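PDB 2JKS: bradyzoite surface antigen BSR4 from Toxoplasma gondii, which is a surface antigen of the bradyzoite stage, related to SAG1, and probably takes part in the parasite's interaction with its host, as do relatives in the SRS superfamily. Local coordinates for residues T4-T8 with A153-L157; S55-T59 with V76-G80. One frame throughout, in Å; residues are numbered along the deposited sequence.

Contact 1 (T4-T8 with A153-L157); sequences TSRLT and AACKL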
loop_
_atom_site.group_PDB
_atom_site.type_symbol
_atom_site.label_atom_id
_atom_site.label_comp_id
_atom_site.label_asym_id
_atom_site.label_seq_id
_atom_site.Cartn_x
_atom_site.Cartn_y
_atom_site.Cartn_z
ATOM N N THR A 4 -22.198 21.428 19.150
ATOM C CA THR A 4 -21.039 20.885 19.933
ATOM C C THR A 4 -20.625 19.475 19.429
ATOM O O THR A 4 -21.474 18.591 19.225
ATOM C CB THR A 4 -21.286 20.889 21.481
ATOM O OG1 THR A 4 -20.100 21.305 22.143
ATOM C CG2 THR A 4 -21.645 19.510 22.025
ATOM N N SER A 5 -19.324 19.302 19.219
ATOM C CA SER A 5 -18.742 18.053 18.742
ATOM C C SER A 5 -17.548 17.653 19.622
ATOM O O SER A 5 -16.839 18.509 20.206
ATOM C CB SER A 5 -18.395 18.141 17.235
ATOM O OG SER A 5 -17.699 19.344 16.856
ATOM N N ARG A 6 -17.350 16.348 19.771
ATOM C CA ARG A 6 -16.219 15.854 20.521
ATOM C C ARG A 6 -15.712 14.569 19.847
ATOM O O ARG A 6 -16.495 13.696 19.596
ATOM C CB ARG A 6 -16.603 15.518 21.955
ATOM C CG ARG A 6 -15.379 15.115 22.779
ATOM C CD ARG A 6 -15.730 14.397 24.026
ATOM N NE ARG A 6 -17.170 14.403 24.261
ATOM C CZ ARG A 6 -17.751 14.612 25.442
ATOM N NH1 ARG A 6 -17.012 14.893 26.516
ATOM N NH2 ARG A 6 -19.078 14.568 25.545
ATOM N N LEU A 7 -14.410 14.506 19.604
ATOM C CA LEU A 7 -13.724 13.344 19.056
ATOM C C LEU A 7 -12.776 12.730 20.107
ATOM O O LEU A 7 -11.974 13.436 20.762
ATOM C CB LEU A 7 -12.973 13.741 17.774
ATOM C CG LEU A 7 -12.182 12.609 17.075
ATOM C CD1 LEU A 7 -13.077 11.511 16.555
ATOM C CD2 LEU A 7 -11.319 13.165 15.908
ATOM N N THR A 8 -12.913 11.421 20.308
ATOM C CA THR A 8 -11.955 10.669 21.109
ATOM C C THR A 8 -11.270 9.583 20.244
ATOM O O THR A 8 -11.928 8.925 19.459
ATOM C CB THR A 8 -12.600 10.009 22.361
ATOM O OG1 THR A 8 -13.316 10.998 23.108
ATOM C CG2 THR A 8 -11.486 9.456 23.255
ATOM N N ALA A 153 -22.668 20.366 13.522
ATOM C CA ALA A 153 -21.299 20.181 13.946
ATOM C C ALA A 153 -20.870 18.861 13.306
ATOM O O ALA A 153 -21.712 18.053 12.882
ATOM C CB ALA A 153 -21.212 20.108 15.435
ATOM N N ALA A 154 -19.564 18.657 13.207
ATOM C CA ALA A 154 -19.037 17.443 12.578
ATOM C C ALA A 154 -17.734 16.981 13.245
ATOM O O ALA A 154 -17.084 17.760 13.937
ATOM C CB ALA A 154 -18.821 17.709 11.093
ATOM N N CYS A 155 -17.399 15.701 13.062
ATOM C CA CYS A 155 -16.068 15.169 13.377
ATOM C C CYS A 155 -15.479 14.732 12.078
ATOM O O CYS A 155 -16.163 14.133 11.227
ATOM C CB CYS A 155 -16.159 13.904 14.221
ATOM S SG CYS A 155 -16.554 14.173 15.918
ATOM N N LYS A 156 -14.199 14.975 11.934
ATOM C CA LYS A 156 -13.494 14.429 10.798
ATOM C C LYS A 156 -12.352 13.441 11.198
ATOM O O LYS A 156 -11.512 13.753 12.020
ATOM C CB LYS A 156 -12.992 15.597 9.962
ATOM C CG LYS A 156 -12.146 15.220 8.832
ATOM C CD LYS A 156 -11.205 16.351 8.640
ATOM C CE LYS A 156 -10.963 16.572 7.177
ATOM N NZ LYS A 156 -10.096 17.744 7.068
ATOM N N LEU A 157 -12.349 12.241 10.605
ATOM C CA LEU A 157 -11.335 11.253 10.923
ATOM C C LEU A 157 -10.479 10.962 9.704
ATOM O O LEU A 157 -10.991 10.513 8.704
ATOM C CB LEU A 157 -11.977 9.933 11.430
ATOM C CG LEU A 157 -10.992 8.809 11.825
ATOM C CD1 LEU A 157 -10.071 9.224 12.973
ATOM C CD2 LEU A 157 -11.715 7.487 12.160
HETATM O O HOH W 1 -18.043 20.793 14.772
#
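Strands can be neighbours without being paired, and this contact illustrates the difference: the 6-8 and 153-157 axes come within 7.4 Å of each other and run nearly the same way, at 24°, yet side chains and a water fill the space between them. At the start of the second segment, the methyl group of Ala153 points toward 4-8, where its CB lies 3.9 Å from Ser5 OG and 4.1 Å from Thr4 N. The CA atoms of Ser5 and Ala153 are 5.8 Å apart here. Ala154 turns its own methyl away and offers backbone instead: its N donates a hydrogen bond to water 1 (Ala154 N to water O, 3.1 Å), which is also hydrogen-bonded to Ser5 OG at 2.6 Å, making a one-water bridge between the segments. Cys155 again faces 4-8. Its SG packs 3.7 Å from Arg6 O and 4.1 Å from Leu7 CB, and is joined in a disulfide to Cys16, on the strand that pairs with 6-10. Strand 6-10 lies in one sheet of a β-sandwich, the fold of the SRS domain, and strand 152-161 in the other, so the Cys16-Cys155 bond ties the two sheets together covalently. Val29, on the strand beside 152-161, touches Ser5, Leu7 and Cys155 and adds an apolar surface to the same interface. The CA-to-CB bond of Lys156 points away from 4-8, and it is the carbonyl that meets Leu7, with CD2 of Leu7 3.9 Å from O of Lys156.

Contact 2 (S55-T59 with V76-G80); sequences STIPT and VCQFG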
loop_
_atom_site.group_PDB
_atom_site.type_symbol
_atom_site.label_atom_id
_atom_site.label_comp_id
_atom_site.label_asym_id
_atom_site.label_seq_id
_atom_site.Cartn_x
_atom_site.Cartn_y
_atom_site.Cartn_z
ATOM N N SER A 55 -25.604 12.064 10.268
ATOM C CA SER A 55 -25.315 11.437 8.985
ATOM C C SER A 55 -23.807 11.173 8.929
ATOM O O SER A 55 -23.069 11.662 9.766
ATOM C CB SER A 55 -25.738 12.349 7.834
ATOM O OG SER A 55 -25.010 13.572 7.851
ATOM N N THR A 56 -23.366 10.375 7.962
ATOM C CA THR A 56 -21.951 10.191 7.748
ATOM C C THR A 56 -21.448 10.968 6.539
ATOM O O THR A 56 -22.230 11.446 5.724
ATOM C CB THR A 56 -21.585 8.689 7.526
ATOM O OG1 THR A 56 -22.372 8.163 6.448
ATOM C CG2 THR A 56 -21.788 7.854 8.830
ATOM N N ILE A 57 -20.116 11.048 6.440
ATOM C CA ILE A 57 -19.405 11.575 5.274
ATOM C C ILE A 57 -18.351 10.509 4.897
ATOM O O ILE A 57 -17.511 10.151 5.717
ATOM C CB ILE A 57 -18.695 12.945 5.547
ATOM C CG1 ILE A 57 -19.726 14.055 5.793
ATOM C CG2 ILE A 57 -17.850 13.348 4.349
ATOM C CD1 ILE A 57 -20.079 14.326 7.289
ATOM N N PRO A 58 -18.458 9.928 3.706
ATOM C CA PRO A 58 -19.532 10.123 2.733
ATOM C C PRO A 58 -20.869 9.615 3.287
ATOM O O PRO A 58 -20.902 8.991 4.335
ATOM C CB PRO A 58 -19.110 9.241 1.545
ATOM C CG PRO A 58 -17.672 8.919 1.792
ATOM C CD PRO A 58 -17.495 8.909 3.262
ATOM N N THR A 59 -21.956 9.884 2.557
ATOM C CA THR A 59 -23.308 9.603 3.019
ATOM C C THR A 59 -23.492 8.111 3.250
ATOM O O THR A 59 -24.184 7.697 4.171
ATOM C CB THR A 59 -24.359 10.216 2.011
ATOM O OG1 THR A 59 -24.248 9.570 0.745
ATOM C CG2 THR A 59 -24.004 11.640 1.730
ATOM N N VAL A 76 -18.407 15.203 -4.209
ATOM C CA VAL A 76 -17.626 15.886 -3.160
ATOM C C VAL A 76 -18.046 15.540 -1.723
ATOM O O VAL A 76 -19.248 15.453 -1.405
ATOM C CB VAL A 76 -17.640 17.436 -3.397
ATOM C CG1 VAL A 76 -17.418 18.225 -2.108
ATOM C CG2 VAL A 76 -16.593 17.834 -4.453
ATOM N N CYS A 77 -17.043 15.369 -0.862
ATOM C CA CYS A 77 -17.256 15.120 0.556
ATOM C C CYS A 77 -17.396 16.409 1.347
ATOM O O CYS A 77 -16.407 17.103 1.607
ATOM C CB CYS A 77 -16.104 14.269 1.113
ATOM S SG CYS A 77 -16.207 12.507 0.646
ATOM N N GLN A 78 -18.631 16.713 1.742
ATOM C CA GLN A 78 -18.985 18.002 2.357
ATOM C C GLN A 78 -18.985 17.964 3.899
ATOM O O GLN A 78 -19.564 17.066 4.500
ATOM C CB GLN A 78 -20.362 18.485 1.828
ATOM C CG GLN A 78 -20.606 18.238 0.327
ATOM C CD GLN A 78 -21.882 18.928 -0.223
ATOM O OE1 GLN A 78 -21.795 19.858 -1.024
ATOM N NE2 GLN A 78 -23.056 18.458 0.201
ATOM N N PHE A 79 -18.283 18.904 4.524
ATOM C CA PHE A 79 -18.312 19.114 5.972
ATOM C C PHE A 79 -18.853 20.529 6.265
ATOM O O PHE A 79 -18.238 21.532 5.900
ATOM C CB PHE A 79 -16.910 19.011 6.574
ATOM C CG PHE A 79 -16.400 17.599 6.738
ATOM C CD1 PHE A 79 -16.584 16.919 7.942
ATOM C CD2 PHE A 79 -15.695 16.972 5.715
ATOM C CE1 PHE A 79 -16.111 15.620 8.125
ATOM C CE2 PHE A 79 -15.214 15.654 5.888
ATOM C CZ PHE A 79 -15.433 14.987 7.095
ATOM N N GLY A 80 -19.993 20.608 6.942
ATOM C CA GLY A 80 -20.631 21.904 7.154
ATOM C C GLY A 80 -21.140 22.470 5.841
ATOM O O GLY A 80 -21.338 21.732 4.869
#
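Apolar packing dominates here, with Ile57 in the middle of it. Its side chain points toward 76-80, placing CG2 3.8 Å from Cys77 CB and also 3.8 Å from Phe79 CE2, while Ile57 CB lies over one face of the Phe79 ring. Pro58 extends this surface, its CG 4.0 Å from Cys77 SG. Both segments belong to one six-stranded sheet of the SRS β-sandwich, but strand 83-89 lies between 53-67 and 76-79 in the strand order, and the N-to-C directions of strands 55-57 and 76-79 make an angle of 127°. Covalent closure comes from the disulfide between Cys77 and Cys66, the latter further along the 53-67 strand and itself touched by Ile57 and Pro58. Backbone enters through a close van der Waals approach, with Ile57 CG1 3.3 Å from Gln78 O. Within 55-59, Thr56 OG1 donates a side-chain hydrogen bond to Pro58 O (2.7 Å), spanning the cis peptide bond before Pro58.

Overall arrangement
Alternation along a β-strand allows one strand to serve two packing layers, and the 152-161 strand does so here. Ala153 and Cys155 point toward 4-8 in contact 1, whereas Ala154 and Lys156 direct their CB atoms away from it and meet Phe79 of contact 2. Phe79 CE1 lies 3.4 Å from Cys155 O and 3.6 Å from Lys156 CB, and Phe79 CD1 is 3.9 Å from Ala154 CB. The contact centres are about 13 Å apart, and both contacts reach the six-stranded sheet. Each contains one half of a disulfide, one joining the two sheets and the other within a single sheet. Neither contact lies at a zinc site.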